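Local coordinates for protein putative hydrolase (Shewanella frigidimarina, PDB 3LHO) that probably acts as an iron(II)-dependent dioxygenase of the 2-oxoadipate dioxygenase/decarboxylase family, although its metal site holds nickel in this crystal, at residues Pro204-Val218 / Ile229-Met242. Numbering follows the deposited sequence.
Sequences PEVLLEQSSTMADKV and IPSCFYEFARRYPM. With NI (nickel (II) ion), chain B.
Tyr-240 and Glu-209 meet in a hydrogen bond, Tyr-240 OH giving its proton to Glu-209 OE1 at 2.7 Å. The carboxylate oxygen lies at the edge of the phenol ring, near the ring plane, yet the hydroxyl reaches it from above the carboxylate, the two planes being 68° apart. Over one face of the same ring sits Pro-204, its CA 3.9 Å from the centroid of the Tyr-240 ring in a CH-pi contact, so the tyrosine is fixed both at its hydroxyl and across its face. A water bridges Glu-209 OE1 to Arg-238 NH1.

The two strands illustrate how antiparallel pairing sorts side chains: successive residues of 208-212 and 235-239 alternate between two faces. On the face opposite Glu-209, Leu-208 CD1 lies over the rim of one face of the Arg-239 guanidinium, whose charge is paired with Asp-40 in a salt bridge, while Gln-210 stretches past Ala-237 toward the metal. Its amide is turned steeply against the Glu-235 carboxylate, and NE2 comes within 3.0 Å of Glu-235 OE1 at an angle too poor for a hydrogen bond. Gln-210 NE2 instead donates to the nickel-bound water 2, at 2.7 Å, a second-shell contact that probably orients this ligand. Glu-235, with CG anti to the backbone N (chi1 -167°), ligates nickel directly through OE1 at 2.2 Å; OE2 accepts a bond from water 3, another nickel ligand.

Further along, Thr-213 OG1 replaces a backbone carbonyl, accepting the nearly straight (177°) bond from Tyr-234 N, and Ser-231 CB rests against both methyls of Val-218 at the open end of the hairpin 217-222/225-230.

His-41 and His-165 complete the protein ligands of the nickel, and Thr-167 bonds to Glu-235 OE1. Strand 208-212 borders the mixed sheet, with 235-239 between it and strand 165-169; helix 179-188 packs against Glu-209, Ser-211 and Phe-236, and helix 22-32 against Thr-213 and Tyr-234.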
loop_
_atom_site.group_PDB
_atom_site.type_symbol
_atom_site.label_atom_id
_atom_site.label_comp_id
_atom_site.label_asym_id
_atom_site.label_seq_id
_atom_site.Cartn_x
_atom_site.Cartn_y
_atom_site.Cartn_z
ATOM N N PRO A 204 17.012 -12.339 8.687
ATOM C CA PRO A 204 17.526 -13.131 7.571
ATOM C C PRO A 204 16.980 -14.555 7.560
ATOM O O PRO A 204 16.781 -15.143 6.489
ATOM C CB PRO A 204 19.047 -13.130 7.805
ATOM C CG PRO A 204 19.294 -11.842 8.571
ATOM C CD PRO A 204 18.096 -11.704 9.460
ATOM N N GLU A 205 16.727 -15.095 8.742
ATOM C CA GLU A 205 16.282 -16.471 8.863
ATOM C C GLU A 205 14.867 -16.695 8.333
ATOM O O GLU A 205 14.535 -17.821 7.987
ATOM C CB GLU A 205 16.357 -16.922 10.315
ATOM C CG GLU A 205 17.787 -17.016 10.881
ATOM C CD GLU A 205 18.481 -15.656 11.051
ATOM O OE1 GLU A 205 17.832 -14.704 11.527
ATOM O OE2 GLU A 205 19.683 -15.542 10.712
ATOM N N VAL A 206 14.036 -15.648 8.291
ATOM C CA VAL A 206 12.698 -15.745 7.700
ATOM C C VAL A 206 12.654 -15.106 6.318
ATOM O O VAL A 206 11.565 -14.903 5.751
ATOM C CB VAL A 206 11.583 -15.171 8.642
ATOM C CG1 VAL A 206 11.551 -15.984 9.967
ATOM C CG2 VAL A 206 11.761 -13.675 8.931
ATOM N N LEU A 207 13.846 -14.797 5.795
ATOM C CA LEU A 207 14.073 -14.404 4.396
ATOM C C LEU A 207 13.516 -13.017 3.996
ATOM O O LEU A 207 13.473 -12.671 2.809
ATOM C CB LEU A 207 13.549 -15.471 3.441
ATOM C CG LEU A 207 14.045 -16.888 3.678
ATOM C CD1 LEU A 207 13.363 -17.797 2.672
ATOM C CD2 LEU A 207 15.564 -17.000 3.583
ATOM N N LEU A 208 13.123 -12.232 4.990
ATOM C CA LEU A 208 12.511 -10.932 4.758
ATOM C C LEU A 208 12.692 -10.038 5.975
ATOM O O LEU A 208 12.411 -10.444 7.103
ATOM C CB LEU A 208 11.011 -11.073 4.414
ATOM C CG LEU A 208 10.221 -9.772 4.185
ATOM C CD1 LEU A 208 10.796 -9.047 2.992
ATOM C CD2 LEU A 208 8.706 -10.028 3.959
ATOM N N GLU A 209 13.164 -8.816 5.742
ATOM C CA GLU A 209 13.247 -7.809 6.797
ATOM C C GLU A 209 12.574 -6.558 6.315
ATOM O O GLU A 209 12.810 -6.153 5.189
ATOM C CB GLU A 209 14.692 -7.478 7.145
ATOM C CG GLU A 209 15.457 -8.584 7.840
ATOM C CD GLU A 209 16.965 -8.310 7.879
ATOM O OE1 GLU A 209 17.562 -7.948 6.848
ATOM O OE2 GLU A 209 17.559 -8.448 8.958
ATOM N N GLN A 210 11.758 -5.928 7.163
ATOM C CA GLN A 210 11.069 -4.699 6.788
ATOM C C GLN A 210 11.130 -3.689 7.914
ATOM O O GLN A 210 11.235 -4.054 9.087
ATOM C CB GLN A 210 9.605 -4.969 6.396
ATOM C CG GLN A 210 9.428 -5.811 5.135
ATOM C CD GLN A 210 7.964 -6.031 4.748
ATOM O OE1 GLN A 210 7.244 -6.755 5.417
ATOM N NE2 GLN A 210 7.534 -5.411 3.665
ATOM N N SER A 211 11.104 -2.418 7.536
ATOM C CA SER A 211 11.030 -1.320 8.482
ATOM C C SER A 211 10.207 -0.236 7.811
ATOM O O SER A 211 9.932 -0.336 6.610
ATOM C CB SER A 211 12.444 -0.815 8.799
ATOM O OG SER A 211 13.003 -0.209 7.654
ATOM N N SER A 212 9.750 0.745 8.587
ATOM C CA SER A 212 8.951 1.842 8.053
ATOM C C SER A 212 9.070 3.106 8.868
ATOM O O SER A 212 9.348 3.080 10.058
ATOM C CB SER A 212 7.449 1.471 7.940
ATOM O OG SER A 212 6.916 0.964 9.162
ATOM N N THR A 213 8.816 4.224 8.202
ATOM C CA THR A 213 8.609 5.477 8.872
ATOM C C THR A 213 7.315 5.409 9.655
ATOM O O THR A 213 6.465 4.559 9.429
ATOM C CB THR A 213 8.489 6.625 7.857
ATOM O OG1 THR A 213 7.396 6.364 6.971
ATOM C CG2 THR A 213 9.755 6.763 7.066
HETATM N N MSE A 214 7.168 6.311 10.611
HETATM C CA MSE A 214 5.856 6.558 11.173
HETATM C C MSE A 214 5.027 7.291 10.147
HETATM O O MSE A 214 5.564 8.089 9.389
HETATM C CB MSE A 214 6.009 7.384 12.417
HETATM C CG MSE A 214 6.301 6.506 13.634
HETATM SE SE MSE A 214 5.467 7.511 14.983
HETATM C CE MSE A 214 6.836 8.644 15.160
ATOM N N ALA A 215 3.734 6.991 10.101
ATOM C CA ALA A 215 2.844 7.598 9.109
ATOM C C ALA A 215 2.818 9.110 9.214
ATOM O O ALA A 215 2.909 9.695 10.307
ATOM C CB ALA A 215 1.413 7.001 9.211
ATOM N N ASP A 216 2.748 9.769 8.069
ATOM C CA ASP A 216 2.488 11.184 8.053
ATOM C C ASP A 216 1.008 11.422 8.427
ATOM O O ASP A 216 0.281 10.470 8.715
ATOM C CB ASP A 216 2.820 11.773 6.677
ATOM C CG ASP A 216 4.327 11.819 6.404
ATOM O OD1 ASP A 216 5.090 12.248 7.288
ATOM O OD2 ASP A 216 4.740 11.445 5.299
ATOM N N LYS A 217 0.574 12.676 8.373
ATOM C CA LYS A 217 -0.788 13.029 8.787
ATOM C C LYS A 217 -1.447 13.762 7.648
ATOM O O LYS A 217 -0.767 14.517 6.946
ATOM C CB LYS A 217 -0.748 13.929 10.031
ATOM C CG LYS A 217 -0.179 13.229 11.276
ATOM C CD LYS A 217 -0.114 14.163 12.513
ATOM C CE LYS A 217 1.026 15.165 12.423
ATOM N NZ LYS A 217 1.448 15.734 13.743
ATOM N N VAL A 218 -2.756 13.578 7.479
ATOM C CA VAL A 218 -3.524 14.377 6.514
ATOM C C VAL A 218 -4.853 14.748 7.101
ATOM O O VAL A 218 -5.313 14.107 8.031
ATOM C CB VAL A 218 -3.801 13.640 5.192
ATOM C CG1 VAL A 218 -2.523 13.461 4.410
ATOM C CG2 VAL A 218 -4.516 12.293 5.444
ATOM N N ILE A 229 -5.876 12.635 10.471
ATOM C CA ILE A 229 -5.617 11.228 10.718
ATOM C C ILE A 229 -4.263 10.822 10.118
ATOM O O ILE A 229 -3.731 11.490 9.225
ATOM C CB ILE A 229 -6.776 10.302 10.139
ATOM C CG1 ILE A 229 -6.736 10.250 8.608
ATOM C CG2 ILE A 229 -8.185 10.758 10.699
ATOM C CD1 ILE A 229 -7.533 9.096 7.983
ATOM N N PRO A 230 -3.709 9.705 10.585
ATOM C CA PRO A 230 -2.551 9.164 9.883
ATOM C C PRO A 230 -2.853 8.809 8.441
ATOM O O PRO A 230 -3.927 8.255 8.117
ATOM C CB PRO A 230 -2.237 7.881 10.667
ATOM C CG PRO A 230 -2.914 8.069 11.996
ATOM C CD PRO A 230 -4.146 8.805 11.670
ATOM N N SER A 231 -1.907 9.107 7.574
ATOM C CA SER A 231 -2.104 8.837 6.157
ATOM C C SER A 231 -1.342 7.554 5.827
ATOM O O SER A 231 -1.881 6.457 5.986
ATOM C CB SER A 231 -1.671 10.048 5.314
ATOM O OG SER A 231 -0.354 10.455 5.670
ATOM N N CYS A 232 -0.094 7.680 5.400
ATOM C CA CYS A 232 0.733 6.510 5.026
ATOM C C CYS A 232 2.125 6.594 5.612
ATOM O O CYS A 232 2.649 7.694 5.843
ATOM C CB CYS A 232 0.943 6.484 3.514
ATOM S SG CYS A 232 -0.560 6.622 2.504
ATOM N N PHE A 233 2.729 5.427 5.824
ATOM C CA PHE A 233 4.156 5.302 5.988
ATOM C C PHE A 233 4.853 4.960 4.643
ATOM O O PHE A 233 4.193 4.618 3.661
ATOM C CB PHE A 233 4.496 4.222 7.030
ATOM C CG PHE A 233 3.874 2.880 6.774
ATOM C CD1 PHE A 233 4.366 2.052 5.765
ATOM C CD2 PHE A 233 2.818 2.427 7.546
ATOM C CE1 PHE A 233 3.794 0.801 5.509
ATOM C CE2 PHE A 233 2.250 1.185 7.325
ATOM C CZ PHE A 233 2.748 0.362 6.290
ATOM N N TYR A 234 6.186 5.104 4.654
ATOM C CA TYR A 234 7.111 4.644 3.617
ATOM C C TYR A 234 7.869 3.467 4.242
ATOM O O TYR A 234 8.330 3.556 5.374
ATOM C CB TYR A 234 8.067 5.784 3.326
ATOM C CG TYR A 234 8.877 5.805 2.043
ATOM C CD1 TYR A 234 8.383 5.299 0.825
ATOM C CD2 TYR A 234 10.133 6.424 2.029
ATOM C CE1 TYR A 234 9.156 5.372 -0.352
ATOM C CE2 TYR A 234 10.880 6.518 0.861
ATOM C CZ TYR A 234 10.376 6.014 -0.329
ATOM O OH TYR A 234 11.138 6.115 -1.471
ATOM N N GLU A 235 7.995 2.390 3.485
ATOM C CA GLU A 235 8.514 1.114 3.949
ATOM C C GLU A 235 9.826 0.747 3.224
ATOM O O GLU A 235 10.127 1.302 2.169
ATOM C CB GLU A 235 7.461 0.060 3.691
ATOM C CG GLU A 235 7.660 -1.296 4.384
ATOM C CD GLU A 235 6.421 -2.195 4.221
ATOM O OE1 GLU A 235 6.248 -2.763 3.113
ATOM O OE2 GLU A 235 5.613 -2.331 5.183
ATOM N N PHE A 236 10.589 -0.172 3.831
ATOM C CA PHE A 236 11.915 -0.618 3.353
ATOM C C PHE A 236 11.955 -2.113 3.514
ATOM O O PHE A 236 11.557 -2.628 4.537
ATOM C CB PHE A 236 13.028 0.093 4.149
ATOM C CG PHE A 236 12.811 1.583 4.229
ATOM C CD1 PHE A 236 13.302 2.414 3.247
ATOM C CD2 PHE A 236 12.033 2.140 5.235
ATOM C CE1 PHE A 236 13.024 3.779 3.278
ATOM C CE2 PHE A 236 11.768 3.516 5.265
ATOM C CZ PHE A 236 12.250 4.316 4.285
ATOM N N ALA A 237 12.395 -2.837 2.490
ATOM C CA ALA A 237 12.428 -4.296 2.571
ATOM C C ALA A 237 13.735 -4.848 2.005
ATOM O O ALA A 237 14.182 -4.439 0.927
ATOM C CB ALA A 237 11.220 -4.913 1.794
ATOM N N ARG A 238 14.337 -5.778 2.745
ATOM C CA ARG A 238 15.400 -6.597 2.239
ATOM C C ARG A 238 14.898 -8.030 2.097
ATOM O O ARG A 238 14.443 -8.608 3.061
ATOM C CB ARG A 238 16.608 -6.571 3.171
ATOM C CG ARG A 238 17.784 -7.403 2.649
ATOM C CD ARG A 238 19.083 -7.146 3.390
ATOM N NE ARG A 238 20.103 -8.140 3.018
ATOM C CZ ARG A 238 21.272 -8.311 3.636
ATOM N NH1 ARG A 238 21.622 -7.574 4.677
ATOM N NH2 ARG A 238 22.109 -9.232 3.197
ATOM N N ARG A 239 15.029 -8.600 0.898
ATOM C CA ARG A 239 14.730 -10.007 0.686
ATOM C C ARG A 239 15.971 -10.870 0.549
ATOM O O ARG A 239 17.007 -10.414 0.053
ATOM C CB ARG A 239 13.877 -10.178 -0.563
ATOM C CG ARG A 239 12.529 -9.514 -0.472
ATOM C CD ARG A 239 11.812 -9.587 -1.835
ATOM N NE ARG A 239 10.538 -8.920 -1.678
ATOM C CZ ARG A 239 9.504 -9.419 -1.005
ATOM N NH1 ARG A 239 9.530 -10.648 -0.471
ATOM N NH2 ARG A 239 8.441 -8.674 -0.857
ATOM N N TYR A 240 15.834 -12.128 0.976
ATOM C CA TYR A 240 16.904 -13.100 0.921
ATOM C C TYR A 240 16.593 -14.275 0.014
ATOM O O TYR A 240 15.412 -14.566 -0.267
ATOM C CB TYR A 240 17.220 -13.590 2.324
ATOM C CG TYR A 240 17.787 -12.526 3.233
ATOM C CD1 TYR A 240 16.964 -11.580 3.838
ATOM C CD2 TYR A 240 19.142 -12.489 3.533
ATOM C CE1 TYR A 240 17.488 -10.618 4.679
ATOM C CE2 TYR A 240 19.660 -11.544 4.370
ATOM C CZ TYR A 240 18.845 -10.612 4.950
ATOM O OH TYR A 240 19.379 -9.668 5.803
ATOM N N PRO A 241 17.643 -14.929 -0.504
ATOM C CA PRO A 241 17.429 -16.092 -1.362
ATOM C C PRO A 241 16.876 -17.294 -0.621
ATOM O O PRO A 241 17.252 -17.557 0.522
ATOM C CB PRO A 241 18.831 -16.414 -1.890
ATOM C CG PRO A 241 19.609 -15.209 -1.717
ATOM C CD PRO A 241 19.044 -14.485 -0.540
HETATM N N MSE A 242 15.969 -18.004 -1.263
HETATM C CA MSE A 242 15.524 -19.320 -0.776
HETATM C C MSE A 242 16.556 -20.414 -1.111
HETATM O O MSE A 242 17.602 -20.136 -1.728
HETATM C CB MSE A 242 14.178 -19.668 -1.422
HETATM C CG MSE A 242 13.116 -18.626 -1.140
HETATM SE SE MSE A 242 11.411 -19.032 -1.949
HETATM C CE MSE A 242 11.687 -18.483 -3.778
HETATM NI NI NI B . 4.409 -3.620 2.368
HETATM O O HOH W 1 19.649 -6.363 6.830
HETATM O O HOH W 2 4.962 -5.472 3.008
HETATM O O HOH W 3 3.606 -3.951 4.623
HETATM O O HOH W 4 2.658 -5.067 2.041
#